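Rik1-associated factor 1 (Schizosaccharomyces pombe, PDB 4O9D) belongs to the Clr4 methyltransferase complex, which methylates and ubiquitylates histone H3 to establish heterochromatin, and is represented here by its C-terminal WD-repeat propeller. Local coordinates at residues S69-Q73 / F419-E423; R58-L62 / S74-H78; L314-H319 / K361-L365; I339-Q343 / A381-G385. One frame throughout, in Å; residues are numbered along the deposited sequence.

From the N terminus, residues 58-62 come first and are met by 74-78, so contact 2 brackets the hairpin of strands 62-66 and 71-74 and leads from one blade into the next. Within it, 69-73 starts contact 1, which sets the C-terminal strand 420-422 beside strand 71-74 of that blade; contacts 1 and 2 therefore cross, and contact 1 spans nearly the whole domain. Contacts 3 and 4 lie inside that span. They cross each other, 314-319 pairing with 361-365 and 339-343 with 381-385, and touch where H319 CD2 meets I339 CD1. Contact 3 ties the outer strand of one blade to the next; contact 4 joins inner strands of successive blades.

Contact 1 of 4, residues S69-Q73 / F419-E423; sequences SETIQ and FRIIE. With EDO (1,2-ethanediol), chain C.
I72 O receives the backbone N-H of I422 at 2.8 Å, nearly in line with its C=O bond, while the CA-H of I421 also leans on it, CA lying 3.3 Å from that oxygen. This is parallel strand pairing at the rim of a WD-repeat propeller: the C-terminal strand 420-422 adds itself to the outer strand 71-74 of a blade. The ladder continues with I72 N giving to R420 O from above the carbonyl plane, and with R420 N giving to E70 O at 3.0 Å in the carbonyl plane. E70 and T71 form a G1 bulge opposite D66. On the face of the sheet that carries I72, its CG2 rests 3.8 Å from F419 CB, and the edge of the F419 ring faces T71 N; the ring also meets W23 edge-to-face and F45 at an incline. E70 OE1 is only a long charge partner of R420 NH1, being paired with K24, while NH1 bonds to E418 O. On the face that carries T71, OG1 sits between its backbone N and carbonyl carbon (chi1 60°), where it bonds S69 OG and an ethanediol, probably from crystallisation. A valine here, lacking the hydroxyl, would probably cost S69 OG its bond within the turn and leave the ethanediol without this partner. I422 CG2 packs 4.0 Å from T71 CB, and I422 CD1 comes 3.3 Å from ethanediol O2.

Contact 2 of 4, residues R58-L62 / S74-H78; sequences RLGNL and SLESH
N61 and S77 meet at the tight end of this contact, where S77 OG donates to N61 OD1 at 2.5 Å, tilted 29° from the carbonyl plane. The same hydroxyl oxygen presses against L62 CB at 3.3 Å. L62 carries the packing: with CG anti to the backbone N (chi1 -179°), its CD2 reaches L75 CD1 at 3.6 Å, the two leucines crossing at a slant, both also touching W116. L62 O takes L75 N at 2.8 Å, the nitrogen lying almost on the extension of the C=O bond. A cis peptide precedes N61, and at the backbone angles of G60 a CB would press on L59 O, which calls for glycine. The other end is looser and partly exposed: S74 OG lies 3.6 Å from G60 N and 4.0 Å from L59 CB. Beyond S77, H78 bonds T106 and D110, part of the histidine-threonine-aspartate network found in WD repeats, so the contact lies where one blade passes into the next. With OD1 held by S77 and ND2 giving to S49 O and S90 O, both ends of the buried N61 amide have partners, probably fixing which way round it sits and linking two blades.

Contact 3 of 4, residues L314-H319 / K361-L365; sequences LSLLKH and KVWDL
L317 sets its CB over a face of W363, 3.6 Å from the centroid of the six-membered ring and 6° off the normal, a CH-pi contact. With CG beside the backbone N (chi1 -43°), the chain runs on across the indole: CD1 comes over the five-membered part, 4.0 Å from W363 CG, and CD2 touches W363 CE3 at 3.7 Å. CD2 also faces L365 CD1 at 4.2 Å, where L365 and V304 continue the apolar layer. The edge of the same indole, in its plane, meets K318 O, 3.6 Å from CH2. Strand 315-318 is the outermost of its blade and runs nearly antiparallel to 361-363 of the next blade, with backbones too far apart to pair, so side chains fill the space between blades. Here sits the hydrogen-bonded tryptophan-threonine-histidine-aspartate tetrad characteristic of WD repeats: W363 NE1 and H319 NE2 both bond T353 OG1, and H319 ND1 bonds D357. The other flat ring is covered by a lysine chain. K361 CD stands over the centre of the H319 imidazole at 3.6 Å, a second CH-pi contact, while CG lies 3.7 Å from H319 CE1. After this extended run the chain bends at its last torsion (chi4 -64°), carrying NZ to N374 OD1.

Contact 4 of 4, residues I339-Q343 / A381-G385; sequences INMAQ and AITYG
Side chains and waters, rather than direct backbone pairing, join two inner strands of adjacent propeller blades here, N340 and M341 meeting I382 and G385 near the centre of the domain. Strands 341-343 and 382-385 run roughly parallel, one in WD repeat 3, the other in WD repeat 4. N340, in a classic bulge with M341 opposite G354, sends ND2 to I382 O at 2.9 Å; the bond is nearly straight (166°) and lies in the planes of both amide and carbonyl. A leucine in its place would probably leave I382 O without this donor and the strand ends less firmly tied. Of two waters, one gives to N340 O at 2.7 Å and takes G385 N; the other takes A342 N at 2.9 Å and gives to G385 O. Beside them M341, CG anti to its backbone N (chi1 164°) and extended, lays SD 3.7 Å from G385 CA, and its CB lies 4.2 Å from I382 CG2. A CB on G385 would clash with that sulfur, so the close fit depends on the glycine. Waters and one amide thus serve N340 O, A342 N, I382 O and both main-chain polar atoms of G385, joining the blades without a continuous sheet.

Contact 1 of 4, residues S69-Q73 / F419-E423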
loop_
_atom_site.group_PDB
_atom_site.type_symbol
_atom_site.label_atom_id
_atom_site.label_comp_id
_atom_site.label_asym_id
_atom_site.label_seq_id
_atom_site.Cartn_x
_atom_site.Cartn_y
_atom_site.Cartn_z
ATOM N N SER A 69 -14.462 20.547 4.610
ATOM C CA SER A 69 -15.352 21.185 3.627
ATOM C C SER A 69 -16.165 20.179 2.825
ATOM O O SER A 69 -17.122 20.552 2.125
ATOM C CB SER A 69 -14.541 22.082 2.670
ATOM O OG SER A 69 -13.668 21.310 1.853
ATOM N N GLU A 70 -15.783 18.904 2.916
ATOM C CA GLU A 70 -16.492 17.850 2.215
ATOM C C GLU A 70 -16.481 18.130 0.716
ATOM O O GLU A 70 -17.466 17.910 0.006
ATOM C CB GLU A 70 -17.913 17.719 2.774
ATOM C CG GLU A 70 -17.899 17.662 4.294
ATOM C CD GLU A 70 -19.245 17.265 4.915
ATOM O OE1 GLU A 70 -20.264 17.153 4.180
ATOM O OE2 GLU A 70 -19.264 17.054 6.148
ATOM N N THR A 71 -15.337 18.608 0.242
ATOM C CA THR A 71 -15.133 18.846 -1.180
ATOM C C THR A 71 -14.012 17.967 -1.710
ATOM O O THR A 71 -13.152 17.510 -0.960
ATOM C CB THR A 71 -14.779 20.311 -1.462
ATOM O OG1 THR A 71 -13.578 20.650 -0.767
ATOM C CG2 THR A 71 -15.913 21.244 -0.995
ATOM N N ILE A 72 -14.022 17.756 -3.017
ATOM C CA ILE A 72 -13.033 16.918 -3.658
ATOM C C ILE A 72 -12.679 17.485 -5.048
ATOM O O ILE A 72 -13.521 18.067 -5.739
ATOM C CB ILE A 72 -13.516 15.429 -3.690
ATOM C CG1 ILE A 72 -12.341 14.472 -3.906
ATOM C CG2 ILE A 72 -14.598 15.202 -4.719
ATOM C CD1 ILE A 72 -12.772 13.025 -3.979
ATOM N N GLN A 73 -11.427 17.318 -5.446
ATOM C CA GLN A 73 -10.900 17.943 -6.662
ATOM C C GLN A 73 -10.052 16.953 -7.440
ATOM O O GLN A 73 -9.258 16.234 -6.843
ATOM C CB GLN A 73 -10.054 19.165 -6.311
ATOM C CG GLN A 73 -9.515 19.875 -7.534
ATOM C CD GLN A 73 -8.464 20.927 -7.202
ATOM O OE1 GLN A 73 -8.220 21.252 -6.029
ATOM N NE2 GLN A 73 -7.834 21.460 -8.237
ATOM N N PHE A 419 -19.406 13.996 -1.598
ATOM C CA PHE A 419 -18.488 15.107 -1.627
ATOM C C PHE A 419 -19.003 16.003 -2.739
ATOM O O PHE A 419 -19.714 15.540 -3.646
ATOM C CB PHE A 419 -17.050 14.637 -1.921
ATOM C CG PHE A 419 -16.390 13.946 -0.756
ATOM C CD1 PHE A 419 -15.828 14.685 0.280
ATOM C CD2 PHE A 419 -16.334 12.552 -0.692
ATOM C CE1 PHE A 419 -15.221 14.051 1.376
ATOM C CE2 PHE A 419 -15.728 11.915 0.386
ATOM C CZ PHE A 419 -15.164 12.672 1.419
ATOM N N ARG A 420 -18.682 17.283 -2.667
ATOM C CA ARG A 420 -19.002 18.173 -3.769
ATOM C C ARG A 420 -17.725 18.381 -4.572
ATOM O O ARG A 420 -16.697 18.764 -4.020
ATOM C CB ARG A 420 -19.577 19.492 -3.252
ATOM C CG ARG A 420 -21.053 19.383 -2.786
ATOM C CD ARG A 420 -21.204 18.540 -1.516
ATOM N NE ARG A 420 -22.334 18.998 -0.699
ATOM C CZ ARG A 420 -22.824 18.350 0.360
ATOM N NH1 ARG A 420 -22.302 17.194 0.754
ATOM N NH2 ARG A 420 -23.847 18.864 1.029
ATOM N N ILE A 421 -17.795 18.084 -5.863
ATOM C CA ILE A 421 -16.648 18.223 -6.758
ATOM C C ILE A 421 -16.362 19.684 -7.077
ATOM O O ILE A 421 -17.276 20.418 -7.457
ATOM C CB ILE A 421 -16.890 17.518 -8.094
ATOM C CG1 ILE A 421 -17.060 16.014 -7.883
ATOM C CG2 ILE A 421 -15.729 17.790 -9.046
ATOM C CD1 ILE A 421 -17.270 15.256 -9.165
ATOM N N ILE A 422 -15.103 20.099 -6.932
ATOM C CA ILE A 422 -14.730 21.491 -7.168
ATOM C C ILE A 422 -13.649 21.545 -8.243
ATOM O O ILE A 422 -13.169 20.504 -8.696
ATOM C CB ILE A 422 -14.207 22.178 -5.880
ATOM C CG1 ILE A 422 -13.041 21.391 -5.283
ATOM C CG2 ILE A 422 -15.313 22.315 -4.833
ATOM C CD1 ILE A 422 -12.096 22.236 -4.449
ATOM N N GLU A 423 -13.271 22.747 -8.666
ATOM C CA GLU A 423 -12.138 22.893 -9.587
ATOM C C GLU A 423 -11.078 23.843 -9.031
ATOM O O GLU A 423 -11.308 25.048 -8.932
ATOM C CB GLU A 423 -12.603 23.395 -10.951
ATOM C CG GLU A 423 -13.648 22.511 -11.603
ATOM C CD GLU A 423 -14.100 23.050 -12.945
ATOM O OE1 GLU A 423 -14.024 24.281 -13.147
ATOM O OE2 GLU A 423 -14.524 22.242 -13.799
HETATM C C1 EDO C . -9.289 19.404 -2.250
HETATM O O1 EDO C . -8.407 20.121 -1.376
HETATM C C2 EDO C . -10.741 19.591 -1.810
HETATM O O2 EDO C . -11.058 20.976 -1.605
#

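Contact 2 of 4, residues R58-L62 / S74-H78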
loop_
_atom_site.group_PDB
_atom_site.type_symbol
_atom_site.label_atom_id
_atom_site.label_comp_id
_atom_site.label_asym_id
_atom_site.label_seq_id
_atom_site.Cartn_x
_atom_site.Cartn_y
_atom_site.Cartn_z
ATOM N N ARG A 58 -13.321 11.589 -18.310
ATOM C CA ARG A 58 -13.146 13.039 -18.265
ATOM C C ARG A 58 -12.351 13.411 -17.017
ATOM O O ARG A 58 -11.353 14.128 -17.094
ATOM C CB ARG A 58 -14.511 13.743 -18.243
ATOM C CG ARG A 58 -14.517 15.155 -18.853
ATOM C CD ARG A 58 -15.174 16.199 -17.924
ATOM N NE ARG A 58 -16.382 15.688 -17.268
ATOM C CZ ARG A 58 -17.178 16.410 -16.480
ATOM N NH1 ARG A 58 -18.256 15.853 -15.925
ATOM N NH2 ARG A 58 -16.901 17.691 -16.253
ATOM N N LEU A 59 -12.814 12.915 -15.869
ATOM C CA LEU A 59 -12.127 13.093 -14.591
ATOM C C LEU A 59 -11.597 11.719 -14.131
ATOM O O LEU A 59 -11.858 10.704 -14.784
ATOM C CB LEU A 59 -13.074 13.729 -13.559
ATOM C CG LEU A 59 -13.843 14.981 -14.034
ATOM C CD1 LEU A 59 -14.842 15.463 -12.972
ATOM C CD2 LEU A 59 -12.913 16.135 -14.451
ATOM N N GLY A 60 -10.846 11.687 -13.029
ATOM C CA GLY A 60 -10.036 10.522 -12.684
ATOM C C GLY A 60 -8.681 10.753 -13.307
ATOM O O GLY A 60 -8.601 11.504 -14.291
ATOM N N ASN A 61 -7.614 10.131 -12.806
ATOM C CA ASN A 61 -7.659 9.039 -11.838
ATOM C C ASN A 61 -6.997 9.424 -10.498
ATOM O O ASN A 61 -6.516 8.555 -9.761
ATOM C CB ASN A 61 -6.909 7.851 -12.447
ATOM C CG ASN A 61 -5.499 8.237 -12.916
ATOM O OD1 ASN A 61 -5.203 9.417 -13.095
ATOM N ND2 ASN A 61 -4.632 7.244 -13.111
ATOM N N LEU A 62 -6.982 10.718 -10.181
ATOM C CA LEU A 62 -6.218 11.221 -9.024
ATOM C C LEU A 62 -6.948 12.361 -8.296
ATOM O O LEU A 62 -7.066 13.476 -8.816
ATOM C CB LEU A 62 -4.804 11.671 -9.469
ATOM C CG LEU A 62 -3.920 12.198 -8.331
ATOM C CD1 LEU A 62 -3.651 11.108 -7.281
ATOM C CD2 LEU A 62 -2.607 12.806 -8.861
ATOM N N SER A 74 -10.250 16.918 -8.762
ATOM C CA SER A 74 -9.524 16.035 -9.669
ATOM C C SER A 74 -8.211 16.684 -10.066
ATOM O O SER A 74 -8.200 17.872 -10.387
ATOM C CB SER A 74 -10.370 15.797 -10.935
ATOM O OG SER A 74 -9.716 14.936 -11.865
ATOM N N LEU A 75 -7.106 15.932 -10.064
ATOM C CA LEU A 75 -5.789 16.531 -10.379
ATOM C C LEU A 75 -5.332 16.226 -11.800
ATOM O O LEU A 75 -5.811 15.294 -12.429
ATOM C CB LEU A 75 -4.684 16.071 -9.404
ATOM C CG LEU A 75 -4.803 16.345 -7.899
ATOM C CD1 LEU A 75 -3.521 15.871 -7.147
ATOM C CD2 LEU A 75 -5.077 17.804 -7.638
ATOM N N GLU A 76 -4.377 17.013 -12.299
ATOM C CA GLU A 76 -3.853 16.806 -13.639
ATOM C C GLU A 76 -3.327 15.367 -13.822
ATOM O O GLU A 76 -3.402 14.803 -14.922
ATOM C CB GLU A 76 -2.754 17.838 -13.937
ATOM C CG GLU A 76 -1.814 17.419 -15.035
ATOM C CD GLU A 76 -0.999 18.574 -15.602
ATOM O OE1 GLU A 76 -0.399 19.357 -14.821
ATOM O OE2 GLU A 76 -0.965 18.694 -16.844
ATOM N N SER A 77 -2.806 14.791 -12.737
ATOM C CA SER A 77 -2.463 13.358 -12.662
ATOM C C SER A 77 -1.301 12.926 -13.576
ATOM O O SER A 77 -0.454 13.740 -13.909
ATOM C CB SER A 77 -3.698 12.493 -12.917
ATOM O OG SER A 77 -3.471 11.150 -12.482
ATOM N N HIS A 78 -1.263 11.641 -13.939
ATOM C CA HIS A 78 -0.225 11.064 -14.808
ATOM C C HIS A 78 -0.888 10.478 -16.054
ATOM O O HIS A 78 -1.949 9.871 -15.950
ATOM C CB HIS A 78 0.512 9.922 -14.087
ATOM C CG HIS A 78 1.123 10.308 -12.772
ATOM N ND1 HIS A 78 2.484 10.308 -12.554
ATOM C CD2 HIS A 78 0.558 10.708 -11.607
ATOM C CE1 HIS A 78 2.733 10.678 -11.309
ATOM N NE2 HIS A 78 1.583 10.945 -10.718
#

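Contact 3 of 4, residues L314-H319 / K361-L365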
loop_
_atom_site.group_PDB
_atom_site.type_symbol
_atom_site.label_atom_id
_atom_site.label_comp_id
_atom_site.label_asym_id
_atom_site.label_seq_id
_atom_site.Cartn_x
_atom_site.Cartn_y
_atom_site.Cartn_z
ATOM N N LEU A 314 -2.595 -21.009 13.025
ATOM C CA LEU A 314 -3.459 -20.989 14.185
ATOM C C LEU A 314 -4.905 -20.985 13.709
ATOM O O LEU A 314 -5.806 -21.532 14.357
ATOM C CB LEU A 314 -3.181 -19.742 15.000
ATOM C CG LEU A 314 -4.285 -19.330 15.953
ATOM C CD1 LEU A 314 -4.490 -20.387 17.026
ATOM C CD2 LEU A 314 -3.915 -17.978 16.541
ATOM N N SER A 315 -5.136 -20.342 12.570
ATOM C CA SER A 315 -6.486 -20.248 12.056
ATOM C C SER A 315 -6.474 -19.930 10.577
ATOM O O SER A 315 -5.442 -19.555 10.006
ATOM C CB SER A 315 -7.257 -19.160 12.800
ATOM O OG SER A 315 -8.634 -19.239 12.474
ATOM N N LEU A 316 -7.641 -20.100 9.974
ATOM C CA LEU A 316 -7.849 -19.842 8.571
ATOM C C LEU A 316 -9.141 -19.033 8.440
ATOM O O LEU A 316 -10.242 -19.499 8.797
ATOM C CB LEU A 316 -7.926 -21.161 7.845
ATOM C CG LEU A 316 -8.225 -21.132 6.356
ATOM C CD1 LEU A 316 -7.566 -19.975 5.708
ATOM C CD2 LEU A 316 -7.744 -22.447 5.751
ATOM N N LEU A 317 -8.991 -17.799 7.973
ATOM C CA LEU A 317 -10.081 -16.835 7.958
ATOM C C LEU A 317 -10.602 -16.689 6.540
ATOM O O LEU A 317 -9.962 -16.020 5.717
ATOM C CB LEU A 317 -9.571 -15.479 8.426
ATOM C CG LEU A 317 -8.641 -15.448 9.644
ATOM C CD1 LEU A 317 -8.178 -14.005 9.770
ATOM C CD2 LEU A 317 -9.345 -15.921 10.923
ATOM N N LYS A 318 -11.762 -17.280 6.259
ATOM C CA LYS A 318 -12.228 -17.429 4.887
ATOM C C LYS A 318 -13.236 -16.369 4.433
ATOM O O LYS A 318 -14.086 -15.935 5.198
ATOM C CB LYS A 318 -12.866 -18.806 4.721
ATOM C CG LYS A 318 -11.887 -19.958 4.799
ATOM C CD LYS A 318 -12.631 -21.303 4.898
ATOM C CE LYS A 318 -11.737 -22.451 4.418
ATOM N NZ LYS A 318 -12.375 -23.794 4.521
ATOM N N HIS A 319 -13.158 -15.972 3.169
ATOM C CA HIS A 319 -14.259 -15.213 2.583
ATOM C C HIS A 319 -15.085 -16.127 1.688
ATOM O O HIS A 319 -14.729 -17.279 1.454
ATOM C CB HIS A 319 -13.758 -14.011 1.782
ATOM C CG HIS A 319 -13.428 -12.825 2.630
ATOM N ND1 HIS A 319 -14.140 -11.642 2.574
ATOM C CD2 HIS A 319 -12.480 -12.650 3.576
ATOM C CE1 HIS A 319 -13.632 -10.790 3.444
ATOM N NE2 HIS A 319 -12.629 -11.376 4.066
ATOM N N LYS A 361 -14.862 -8.268 6.470
ATOM C CA LYS A 361 -15.099 -9.125 7.627
ATOM C C LYS A 361 -14.213 -8.681 8.784
ATOM O O LYS A 361 -13.067 -8.237 8.561
ATOM C CB LYS A 361 -14.846 -10.590 7.250
ATOM C CG LYS A 361 -15.945 -11.160 6.323
ATOM C CD LYS A 361 -15.673 -12.588 5.899
ATOM C CE LYS A 361 -16.891 -13.155 5.138
ATOM N NZ LYS A 361 -18.087 -13.221 6.047
ATOM N N VAL A 362 -14.759 -8.764 10.003
ATOM C CA VAL A 362 -14.042 -8.346 11.213
ATOM C C VAL A 362 -13.728 -9.613 12.031
ATOM O O VAL A 362 -14.618 -10.456 12.215
ATOM C CB VAL A 362 -14.855 -7.336 12.077
ATOM C CG1 VAL A 362 -14.069 -6.905 13.317
ATOM C CG2 VAL A 362 -15.278 -6.095 11.252
ATOM N N TRP A 363 -12.473 -9.742 12.487
ATOM C CA TRP A 363 -11.999 -10.935 13.183
ATOM C C TRP A 363 -11.297 -10.606 14.505
ATOM O O TRP A 363 -10.571 -9.609 14.589
ATOM C CB TRP A 363 -11.002 -11.709 12.311
ATOM C CG TRP A 363 -11.367 -11.859 10.846
ATOM C CD1 TRP A 363 -11.082 -10.990 9.838
ATOM C CD2 TRP A 363 -12.047 -12.976 10.239
ATOM N NE1 TRP A 363 -11.548 -11.489 8.629
ATOM C CE2 TRP A 363 -12.145 -12.703 8.852
ATOM C CE3 TRP A 363 -12.581 -14.183 10.739
ATOM C CZ2 TRP A 363 -12.751 -13.584 7.951
ATOM C CZ3 TRP A 363 -13.196 -15.062 9.841
ATOM C CH2 TRP A 363 -13.274 -14.756 8.461
ATOM N N ASP A 364 -11.505 -11.441 15.534
ATOM C CA ASP A 364 -10.696 -11.369 16.767
ATOM C C ASP A 364 -9.958 -12.695 16.976
ATOM O O ASP A 364 -10.566 -13.710 17.307
ATOM C CB ASP A 364 -11.534 -11.066 17.998
ATOM C CG ASP A 364 -10.678 -10.692 19.197
ATOM O OD1 ASP A 364 -9.542 -11.213 19.318
ATOM O OD2 ASP A 364 -11.122 -9.852 20.005
ATOM N N LEU A 365 -8.647 -12.673 16.766
ATOM C CA LEU A 365 -7.845 -13.909 16.737
ATOM C C LEU A 365 -7.679 -14.523 18.125
ATOM O O LEU A 365 -7.167 -15.641 18.285
ATOM C CB LEU A 365 -6.482 -13.623 16.096
ATOM C CG LEU A 365 -6.509 -13.684 14.568
ATOM C CD1 LEU A 365 -6.753 -15.140 14.105
ATOM C CD2 LEU A 365 -7.560 -12.762 13.977
#

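Contact 4 of 4, residues I339-Q343 / A381-G385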
loop_
_atom_site.group_PDB
_atom_site.type_symbol
_atom_site.label_atom_id
_atom_site.label_comp_id
_atom_site.label_asym_id
_atom_site.label_seq_id
_atom_site.Cartn_x
_atom_site.Cartn_y
_atom_site.Cartn_z
ATOM N N ILE A 339 -8.074 -11.716 -1.552
ATOM C CA ILE A 339 -8.047 -10.713 -0.494
ATOM C C ILE A 339 -7.217 -9.463 -0.878
ATOM O O ILE A 339 -5.991 -9.561 -1.020
ATOM C CB ILE A 339 -7.461 -11.300 0.817
ATOM C CG1 ILE A 339 -8.187 -12.597 1.256
ATOM C CG2 ILE A 339 -7.487 -10.248 1.916
ATOM C CD1 ILE A 339 -9.646 -12.432 1.600
ATOM N N ASN A 340 -7.865 -8.297 -0.998
ATOM C CA ASN A 340 -7.170 -7.046 -1.337
ATOM C C ASN A 340 -7.124 -6.006 -0.212
ATOM O O ASN A 340 -6.614 -4.887 -0.389
ATOM C CB ASN A 340 -7.814 -6.388 -2.546
ATOM C CG ASN A 340 -7.339 -6.974 -3.851
ATOM O OD1 ASN A 340 -6.193 -7.420 -3.968
ATOM N ND2 ASN A 340 -8.232 -6.990 -4.853
ATOM N N MET A 341 -7.705 -6.349 0.918
ATOM C CA MET A 341 -7.661 -5.501 2.090
ATOM C C MET A 341 -7.325 -6.344 3.315
ATOM O O MET A 341 -7.982 -7.350 3.565
ATOM C CB MET A 341 -9.028 -4.838 2.314
ATOM C CG MET A 341 -9.174 -4.258 3.711
ATOM S SD MET A 341 -10.814 -3.584 4.029
ATOM C CE MET A 341 -10.468 -2.717 5.539
ATOM N N ALA A 342 -6.310 -5.945 4.078
ATOM C CA ALA A 342 -5.950 -6.683 5.279
ATOM C C ALA A 342 -5.221 -5.757 6.247
ATOM O O ALA A 342 -4.072 -5.411 6.010
ATOM C CB ALA A 342 -5.073 -7.894 4.926
ATOM N N GLN A 343 -5.898 -5.355 7.324
ATOM C CA GLN A 343 -5.329 -4.380 8.260
ATOM C C GLN A 343 -5.821 -4.615 9.665
ATOM O O GLN A 343 -6.992 -4.973 9.884
ATOM C CB GLN A 343 -5.720 -2.937 7.862
ATOM C CG GLN A 343 -5.012 -2.398 6.623
ATOM C CD GLN A 343 -5.114 -0.879 6.493
ATOM O OE1 GLN A 343 -5.843 -0.220 7.238
ATOM N NE2 GLN A 343 -4.367 -0.317 5.540
ATOM N N ALA A 381 -16.181 -7.175 -6.077
ATOM C CA ALA A 381 -14.896 -7.484 -5.420
ATOM C C ALA A 381 -14.173 -6.239 -4.869
ATOM O O ALA A 381 -14.087 -5.215 -5.532
ATOM C CB ALA A 381 -13.964 -8.235 -6.392
ATOM N N ILE A 382 -13.662 -6.347 -3.649
ATOM C CA ILE A 382 -12.927 -5.269 -3.000
ATOM C C ILE A 382 -11.584 -5.055 -3.683
ATOM O O ILE A 382 -10.868 -6.015 -3.967
ATOM C CB ILE A 382 -12.678 -5.622 -1.511
ATOM C CG1 ILE A 382 -14.008 -5.746 -0.759
ATOM C CG2 ILE A 382 -11.777 -4.594 -0.840
ATOM C CD1 ILE A 382 -14.828 -4.465 -0.790
ATOM N N THR A 383 -11.223 -3.807 -3.947
ATOM C CA THR A 383 -9.902 -3.532 -4.543
ATOM C C THR A 383 -8.903 -2.886 -3.574
ATOM O O THR A 383 -7.689 -2.961 -3.791
ATOM C CB THR A 383 -9.990 -2.658 -5.823
ATOM O OG1 THR A 383 -10.653 -1.422 -5.537
ATOM C CG2 THR A 383 -10.728 -3.392 -6.929
ATOM N N TYR A 384 -9.406 -2.260 -2.507
ATOM C CA TYR A 384 -8.545 -1.615 -1.496
ATOM C C TYR A 384 -9.340 -1.316 -0.249
ATOM O O TYR A 384 -10.538 -1.106 -0.328
ATOM C CB TYR A 384 -7.987 -0.276 -2.016
ATOM C CG TYR A 384 -7.033 0.365 -1.024
ATOM C CD1 TYR A 384 -5.687 0.028 -1.039
ATOM C CD2 TYR A 384 -7.476 1.255 -0.063
ATOM C CE1 TYR A 384 -4.794 0.567 -0.148
ATOM C CE2 TYR A 384 -6.566 1.810 0.866
ATOM C CZ TYR A 384 -5.226 1.456 0.795
ATOM O OH TYR A 384 -4.271 1.944 1.662
ATOM N N GLY A 385 -8.679 -1.277 0.902
ATOM C CA GLY A 385 -9.310 -0.806 2.122
ATOM C C GLY A 385 -8.255 -0.357 3.117
ATOM O O GLY A 385 -7.226 -1.005 3.267
HETATM O O HOH W 1 -5.701 -2.577 0.651
HETATM O O HOH W 2 -5.201 -3.436 3.288
#